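Local coordinates for 4-hydroxy-tetrahydrodipicolinate synthase (Thermotoga maritima, PDB 1O5K) that catalyses the condensation of pyruvate with aspartate beta-semialdehyde to 4-hydroxy-tetrahydrodipicolinate, a step of lysine biosynthesis that runs through a Schiff-base intermediate, at the interface of chains A and B and the interface of chains A and C. Residues are numbered along the deposited sequence; one frame, centred on the assembly and turned at random. Chains: chain A/B/C, 4-hydroxy-tetrahydrodipicolinate synthase.

Contact 1: the interface of chains A and B. Residues chain A 55, 60, 117, 146, 148-150, 262; chain B 118-120, 150.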
# COMPACT_ATOMS: atom_id res chain seq x y z
N THR A 55 -8.31 -22.11 -7.45
CA THR A 55 -7.79 -21.92 -6.09
C THR A 55 -8.73 -22.44 -5.07
O THR A 55 -8.33 -23.05 -4.08
CB THR A 55 -7.58 -20.38 -5.79
OG1 THR A 55 -7.45 -19.62 -7.02
CG2 THR A 55 -6.25 -20.19 -5.19
N PRO A 60 -3.36 -26.48 -6.01
CA PRO A 60 -1.96 -26.75 -5.69
C PRO A 60 -1.69 -28.12 -5.08
O PRO A 60 -0.61 -28.65 -5.25
CB PRO A 60 -1.60 -25.63 -4.68
CG PRO A 60 -2.49 -24.58 -5.04
CD PRO A 60 -3.82 -25.27 -5.33
N TYR A 117 2.29 -17.35 -11.24
CA TYR A 117 2.49 -16.88 -9.86
C TYR A 117 3.97 -17.04 -9.49
O TYR A 117 4.66 -17.84 -10.10
CB TYR A 117 1.60 -17.68 -8.85
CG TYR A 117 1.53 -19.15 -9.19
CD1 TYR A 117 2.58 -20.03 -8.83
CD2 TYR A 117 0.50 -19.66 -9.95
CE1 TYR A 117 2.55 -21.36 -9.16
CE2 TYR A 117 0.48 -21.00 -10.31
CZ TYR A 117 1.50 -21.84 -9.90
OH TYR A 117 1.46 -23.15 -10.28
N VAL A 146 -5.18 -12.22 -10.57
CA VAL A 146 -5.37 -12.22 -9.07
C VAL A 146 -4.06 -11.82 -8.41
O VAL A 146 -3.35 -12.65 -7.79
CB VAL A 146 -5.98 -13.55 -8.57
CG1 VAL A 146 -5.18 -14.80 -8.86
CG2 VAL A 146 -6.30 -13.45 -7.08
N GLY A 148 -3.04 -10.26 -5.83
CA GLY A 148 -2.81 -10.50 -4.40
C GLY A 148 -2.27 -11.89 -4.08
O GLY A 148 -1.55 -12.08 -3.07
N ARG A 149 -2.55 -12.85 -4.95
CA ARG A 149 -2.01 -14.21 -4.84
C ARG A 149 -0.75 -14.46 -5.69
O ARG A 149 0.09 -15.25 -5.28
CB ARG A 149 -3.02 -15.26 -5.22
CG ARG A 149 -4.20 -15.36 -4.29
CD ARG A 149 -5.15 -16.48 -4.69
NE ARG A 149 -6.32 -16.65 -3.80
CZ ARG A 149 -6.41 -17.57 -2.85
NH1 ARG A 149 -7.51 -17.71 -2.09
NH2 ARG A 149 -5.39 -18.34 -2.63
N THR A 150 -0.65 -13.84 -6.88
CA THR A 150 0.39 -14.18 -7.85
C THR A 150 1.61 -13.31 -7.80
O THR A 150 2.71 -13.75 -8.22
CB THR A 150 -0.18 -14.05 -9.28
OG1 THR A 150 -0.59 -12.67 -9.46
CG2 THR A 150 -1.38 -14.96 -9.45
N THR A 262 -7.91 -17.27 4.53
CA THR A 262 -7.71 -17.54 3.11
C THR A 262 -8.72 -18.55 2.56
O THR A 262 -8.86 -19.65 3.08
CB THR A 262 -6.32 -18.10 2.92
OG1 THR A 262 -5.37 -17.12 3.34
CG2 THR A 262 -6.08 -18.38 1.42
N TYR B 118 0.93 -18.41 -3.66
CA TYR B 118 -0.35 -18.45 -4.37
C TYR B 118 -1.53 -18.88 -3.51
O TYR B 118 -2.56 -18.26 -3.60
CB TYR B 118 -0.25 -19.29 -5.61
CG TYR B 118 -1.47 -19.29 -6.51
CD1 TYR B 118 -1.97 -18.12 -7.05
CD2 TYR B 118 -2.14 -20.49 -6.79
CE1 TYR B 118 -3.06 -18.14 -7.85
CE2 TYR B 118 -3.24 -20.52 -7.64
CZ TYR B 118 -3.71 -19.33 -8.15
OH TYR B 118 -4.82 -19.30 -8.98
N ASN B 119 -1.35 -19.91 -2.69
CA ASN B 119 -2.44 -20.41 -1.82
C ASN B 119 -2.53 -19.74 -0.43
O ASN B 119 -3.44 -20.03 0.29
CB ASN B 119 -2.53 -21.95 -1.70
CG ASN B 119 -1.24 -22.63 -1.28
OD1 ASN B 119 -0.21 -21.97 -1.03
ND2 ASN B 119 -1.27 -24.01 -1.26
N LYS B 120 -1.61 -18.84 -0.09
CA LYS B 120 -1.75 -17.96 1.09
C LYS B 120 -2.12 -18.69 2.40
O LYS B 120 -3.10 -18.34 3.08
CB LYS B 120 -2.76 -16.84 0.85
CG LYS B 120 -2.41 -15.91 -0.30
CD LYS B 120 -3.28 -14.63 -0.25
CE LYS B 120 -4.75 -14.90 -0.31
NZ LYS B 120 -5.61 -13.63 -0.51
N THR B 150 5.07 -14.23 -3.15
CA THR B 150 4.27 -15.38 -2.73
C THR B 150 2.84 -15.05 -2.34
O THR B 150 1.96 -15.92 -2.32
CB THR B 150 4.91 -16.03 -1.49
OG1 THR B 150 4.91 -15.09 -0.40
CG2 THR B 150 6.36 -16.48 -1.79
O HOH W 1 -5.78 -20.81 -1.03
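B:Tyr118 reaches across the dimer interface into the active site of chain A, the tyrosine exchange typical of the DapA family of TIM-barrel enzymes. Its hydroxyl OH lies 3.3 Å from A:Thr55 OG1, a weak hydrogen bond joining two residues of the predicted proton relay. The A:Tyr117 ring lies nearly parallel over one face of the phenol, shifted toward the rim, its CD2 4.0 Å from B:Tyr118 CG, although the two side chains run at about a right angle. A:Arg149 CB touches CD1 of B:Tyr118 at 3.6 Å. CG of B:Tyr118 is anti to its backbone N (chi1 -174°), which sends the ring across toward chain A. The guanidinium NH2 of A:Arg149, at the tip of an extended chain, meets B:Tyr118 O at 3.0 Å, on a carbonyl lone pair and 157° at the hydrogen. The same NH2 reaches B:Asn119 O through water 1. B:Lys120 CE sits over the centre of that guanidinium, and A:Thr55 CG2 lies on the opposite face. Farther out, A:Thr150 OG1, in the crowded position, bonds to A:Val146 O from above the carbonyl plane, which sets methyl CG2 beside B:Tyr118 CE1. A:Thr262 OG1 gives a 2.6 Å hydrogen bond to B:Lys120 O.

Contact 2: the interface of chains A and C. Residues chain A 177-180; chain C 177, 179, 204-205, 208, 252, 256.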
# COMPACT_ATOMS: atom_id res chain seq x y z
N PRO A 177 -9.22 -6.22 -7.19
CA PRO A 177 -10.40 -5.55 -6.65
C PRO A 177 -10.50 -4.06 -6.93
O PRO A 177 -11.53 -3.42 -6.55
CB PRO A 177 -10.24 -5.76 -5.15
CG PRO A 177 -8.80 -5.80 -4.94
CD PRO A 177 -8.23 -6.50 -6.14
N ASP A 178 -9.47 -3.46 -7.52
CA ASP A 178 -9.47 -2.03 -7.78
C ASP A 178 -10.51 -1.71 -8.84
O ASP A 178 -10.46 -2.25 -9.97
CB ASP A 178 -8.05 -1.64 -8.21
CG ASP A 178 -7.88 -0.20 -8.59
OD1 ASP A 178 -8.76 0.67 -8.56
OD2 ASP A 178 -6.74 0.16 -8.97
N ILE A 179 -11.43 -0.80 -8.52
CA ILE A 179 -12.54 -0.48 -9.45
C ILE A 179 -12.01 0.18 -10.74
O ILE A 179 -12.59 0.05 -11.85
CB ILE A 179 -13.59 0.39 -8.77
CG1 ILE A 179 -14.88 0.50 -9.61
CG2 ILE A 179 -13.06 1.79 -8.42
CD1 ILE A 179 -15.51 -0.81 -9.98
N ASP A 180 -10.89 0.86 -10.63
CA ASP A 180 -10.24 1.42 -11.85
C ASP A 180 -9.78 0.31 -12.81
O ASP A 180 -9.92 0.46 -14.04
CB ASP A 180 -9.04 2.28 -11.49
CG ASP A 180 -9.40 3.69 -11.19
OD1 ASP A 180 -8.70 4.29 -10.36
OD2 ASP A 180 -10.35 4.29 -11.73
N PRO C 177 -11.19 6.55 -2.69
CA PRO C 177 -11.52 5.90 -3.97
C PRO C 177 -11.84 4.42 -3.89
O PRO C 177 -12.19 3.80 -4.94
CB PRO C 177 -10.23 6.09 -4.77
CG PRO C 177 -9.18 6.09 -3.77
CD PRO C 177 -9.75 6.79 -2.56
N ILE C 179 -13.74 1.21 -3.67
CA ILE C 179 -15.17 0.93 -3.97
C ILE C 179 -15.87 0.27 -2.76
O ILE C 179 -17.09 0.43 -2.53
CB ILE C 179 -15.31 0.07 -5.22
CG1 ILE C 179 -16.78 0.01 -5.72
CG2 ILE C 179 -14.74 -1.34 -5.04
CD1 ILE C 179 -17.42 1.34 -5.97
N ASP C 204 -13.78 10.38 -11.28
CA ASP C 204 -13.71 9.05 -11.87
C ASP C 204 -14.34 7.96 -11.01
O ASP C 204 -14.30 6.79 -11.37
CB ASP C 204 -12.25 8.69 -12.27
CG ASP C 204 -11.32 8.45 -11.09
OD1 ASP C 204 -11.75 8.54 -9.90
OD2 ASP C 204 -10.11 8.17 -11.28
N ARG C 205 -14.96 8.32 -9.90
CA ARG C 205 -15.80 7.35 -9.11
C ARG C 205 -17.30 7.69 -9.16
O ARG C 205 -18.11 6.93 -8.65
CB ARG C 205 -15.36 7.31 -7.66
CG ARG C 205 -13.92 6.80 -7.47
CD ARG C 205 -13.78 5.35 -7.71
NE ARG C 205 -12.45 4.80 -7.46
CZ ARG C 205 -11.44 4.84 -8.32
NH1 ARG C 205 -11.53 5.48 -9.51
NH2 ARG C 205 -10.32 4.22 -7.99
N TYR C 208 -19.78 4.94 -10.46
CA TYR C 208 -19.89 3.80 -9.57
C TYR C 208 -20.57 4.20 -8.25
O TYR C 208 -21.32 3.40 -7.68
CB TYR C 208 -18.55 3.10 -9.39
CG TYR C 208 -18.09 2.46 -10.65
CD1 TYR C 208 -18.72 1.34 -11.16
CD2 TYR C 208 -17.05 3.05 -11.41
CE1 TYR C 208 -18.35 0.79 -12.37
CE2 TYR C 208 -16.66 2.48 -12.64
CZ TYR C 208 -17.30 1.38 -13.11
OH TYR C 208 -16.94 0.82 -14.32
N ARG C 252 -13.24 9.96 -19.32
CA ARG C 252 -12.13 9.36 -18.58
C ARG C 252 -10.76 10.00 -18.82
O ARG C 252 -10.03 10.21 -17.86
CB ARG C 252 -12.00 7.85 -18.85
CG ARG C 252 -10.73 7.25 -18.11
CD ARG C 252 -10.52 5.73 -18.23
NE ARG C 252 -10.09 5.07 -16.97
CZ ARG C 252 -10.80 5.03 -15.82
NH1 ARG C 252 -11.95 5.69 -15.70
NH2 ARG C 252 -10.32 4.37 -14.78
N LYS C 256 -8.62 11.78 -15.88
CA LYS C 256 -7.26 11.37 -15.51
C LYS C 256 -6.25 12.52 -15.67
O LYS C 256 -5.41 12.74 -14.79
CB LYS C 256 -6.82 10.16 -16.33
CG LYS C 256 -7.78 8.98 -16.10
CD LYS C 256 -7.81 8.51 -14.62
CE LYS C 256 -9.07 7.73 -14.27
NZ LYS C 256 -8.87 6.73 -13.13
O HOH W 2 -11.62 0.20 -5.63
O HOH W 3 -9.65 2.09 -6.05
O HOH W 4 -13.16 4.81 -13.01
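A:Ile179 and C:Ile179 meet CB to CB at 4.0 Å, the apolar centre of this two-fold contact between dimers. In A:Ile179, CG1 is anti to the backbone N (chi1 -168°) and runs over the face of the C:Tyr208 ring, 3.9 Å from its centroid, offset toward the rim. The other branch, CG2, lies over one face of the C:Arg205 guanidinium, 3.5 Å from CZ. That flat group is fixed by its NE, which gives a nearly straight bond (170°) to a lone pair of C:Pro177 O at 2.7 Å. Beyond it, C:Arg205 grips the A:Asp180 carboxylate end-on, the planes 82° apart: NH2 meets OD1 at 2.9 Å and NH1 meets OD2 at 2.8 Å, both from above the carboxylate plane. C:Lys256 NZ, bound to C:Asp204 OD2 at 2.7 Å, adds a weak bond to A:Asp180 OD2, and the poorly ordered C:Arg252 also approaches that oxygen. So much positive charge would probably keep A:Asp180 ionised. Water 2 links the backbone N atoms of A:Ile179 and C:Ile179. In the fold, A:Ile179 and A:Asp180 open helix 179-192, facing the 3-10 helix 203-205, the start of helix 206-212 and the end of helix 241-257 of chain C.

Contact 3: the interface of chains A and B. Residues chain A 91-93, 116, 119, 121, 125, 129; chain B 60-61, 283-285.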
# COMPACT_ATOMS: atom_id res chain seq x y z
N ASN A 91 3.12 -21.65 -13.27
CA ASN A 91 4.10 -20.58 -13.57
C ASN A 91 5.17 -20.99 -14.57
O ASN A 91 6.12 -20.20 -14.81
CB ASN A 91 4.64 -20.00 -12.27
CG ASN A 91 5.40 -20.98 -11.44
OD1 ASN A 91 5.45 -22.19 -11.73
ND2 ASN A 91 5.99 -20.48 -10.31
N SER A 92 5.00 -22.15 -15.19
CA SER A 92 5.80 -22.56 -16.34
C SER A 92 4.90 -22.64 -17.58
O SER A 92 3.89 -23.30 -17.55
CB SER A 92 6.43 -23.91 -16.09
OG SER A 92 6.78 -24.50 -17.32
N THR A 93 5.32 -22.01 -18.67
CA THR A 93 4.50 -22.01 -19.88
C THR A 93 4.37 -23.45 -20.44
O THR A 93 3.28 -23.90 -20.88
CB THR A 93 5.13 -21.04 -20.90
OG1 THR A 93 5.17 -19.72 -20.30
CG2 THR A 93 4.24 -20.93 -22.18
N PRO A 116 1.00 -16.72 -14.40
CA PRO A 116 2.08 -17.30 -13.63
C PRO A 116 2.33 -16.57 -12.33
O PRO A 116 2.50 -15.34 -12.29
CB PRO A 116 3.27 -17.17 -14.56
CG PRO A 116 2.60 -17.38 -15.94
CD PRO A 116 1.31 -16.64 -15.85
N ASN A 119 6.96 -16.05 -10.08
CA ASN A 119 8.09 -15.60 -10.92
C ASN A 119 7.84 -14.26 -11.61
O ASN A 119 8.75 -13.80 -12.29
CB ASN A 119 8.54 -16.67 -11.88
CG ASN A 119 7.45 -17.23 -12.75
OD1 ASN A 119 6.31 -16.76 -12.76
ND2 ASN A 119 7.84 -18.20 -13.62
N PRO A 121 6.33 -12.49 -14.16
CA PRO A 121 6.68 -12.20 -15.56
C PRO A 121 6.33 -10.75 -15.93
O PRO A 121 5.41 -10.12 -15.35
CB PRO A 121 5.84 -13.18 -16.35
CG PRO A 121 4.78 -13.64 -15.43
CD PRO A 121 5.24 -13.48 -14.01
N GLY A 125 5.93 -10.99 -21.24
CA GLY A 125 5.98 -12.39 -20.83
C GLY A 125 4.60 -12.98 -20.70
O GLY A 125 4.35 -14.10 -21.15
N HIS A 129 3.19 -16.01 -22.91
CA HIS A 129 2.66 -17.19 -22.21
C HIS A 129 1.31 -17.61 -22.78
O HIS A 129 1.15 -18.73 -23.20
CB HIS A 129 2.57 -16.87 -20.71
CG HIS A 129 1.96 -17.93 -19.86
ND1 HIS A 129 2.64 -19.06 -19.46
CD2 HIS A 129 0.76 -17.96 -19.24
CE1 HIS A 129 1.86 -19.76 -18.64
NE2 HIS A 129 0.71 -19.11 -18.50
N PRO B 60 11.00 -22.49 -11.41
CA PRO B 60 9.73 -22.90 -12.00
C PRO B 60 9.82 -23.55 -13.37
O PRO B 60 8.95 -24.29 -13.70
CB PRO B 60 8.93 -21.59 -12.10
CG PRO B 60 9.51 -20.75 -11.05
CD PRO B 60 11.00 -21.06 -11.04
N THR B 61 10.88 -23.28 -14.15
CA THR B 61 10.93 -23.78 -15.51
C THR B 61 12.02 -24.81 -15.80
O THR B 61 12.27 -25.13 -16.98
CB THR B 61 11.10 -22.67 -16.48
OG1 THR B 61 12.26 -21.90 -16.12
CG2 THR B 61 9.87 -21.71 -16.43
N LEU B 283 10.12 -19.07 -20.88
CA LEU B 283 8.78 -18.51 -20.75
C LEU B 283 8.16 -19.02 -19.42
O LEU B 283 8.19 -20.24 -19.14
CB LEU B 283 7.91 -18.91 -21.96
CG LEU B 283 8.08 -18.10 -23.26
CD1 LEU B 283 7.16 -18.60 -24.38
CD2 LEU B 283 7.85 -16.62 -22.97
N PRO B 284 7.48 -18.15 -18.65
CA PRO B 284 7.06 -16.81 -19.04
C PRO B 284 8.07 -15.66 -18.90
O PRO B 284 7.70 -14.51 -19.18
CB PRO B 284 5.85 -16.57 -18.12
CG PRO B 284 6.22 -17.31 -16.82
CD PRO B 284 6.95 -18.53 -17.32
N LEU B 285 9.32 -15.94 -18.55
CA LEU B 285 10.33 -14.89 -18.54
C LEU B 285 10.83 -14.69 -19.97
O LEU B 285 10.78 -15.63 -20.76
CB LEU B 285 11.47 -15.23 -17.59
CG LEU B 285 10.97 -15.48 -16.14
CD1 LEU B 285 12.17 -15.67 -15.25
CD2 LEU B 285 10.08 -14.36 -15.64
O HOH W 5 6.62 -24.54 -12.41
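In this part of the DapA-family dimer interface, the ring of B:Pro284, which follows a cis peptide bond, sits among loops and helix starts of chain A. From CB outward, B:Pro284 first meets A:Pro121 CB at 3.8 Å, the two side chains crossing obliquely. B:Pro284 CG touches the ring of A:Pro116, 3.7 Å from A:Pro116 CB. The same B:Pro284 CG lies 3.7 Å from the amide nitrogen ND2 of A:Asn119. CD turns toward the carbonyl O of A:Asn91 and the hydroxyl OG1 of A:Thr93. The backbone O of B:Pro284 faces A:Gly125 in helix 123-134.

Bonds within chain A hold these walls in place. A:Asn119, its CG in the crowded position between backbone N and carbonyl carbon (chi1 54°), gives ND2 to a lone pair of A:Asn91 O at 2.9 Å, tying one loop to the other. An alanine at A:Asn119, with no amide to offer A:Asn91 O, would probably loosen the tie between the loops and thin the packing against B:Pro284 CG. A:His129 supports from behind: its ND1 shares a hydrogen bond of 2.7 Å with A:Thr93 OG1, in the plane of the imidazole, while A:Pro116 CG covers the centre of one imidazole face. At the other end, B:Pro60 CB sits 3.6 Å from each of A:Asn91 CG, OD1 and ND2, so it lies across the amide group and not at its tip. Water 5 bridges A:Asn91 OD1 and B:Pro60 O, 2.7 Å from each.

Contact 1 and contact 3 belong to the same A/B interface, their C-alpha centres about 15 Å apart. They share the 3-10 helix 59-61, through A:Pro60 in contact 1 and B:Pro60 in contact 3, and the loop at 116-121, through B:Asn119 in contact 1 and A:Asn119 in contact 3. The centre of contact 1 is about 7 Å from the active-site A:Tyr144, and B:Tyr118 enters there from the partner chain, so this interface helps build the active site. Contact 2, on the separate A/C interface, has its C-alpha centre about 24 Å from that of contact 1 and 30 Å from that of contact 3, and joins dimers into the tetramer.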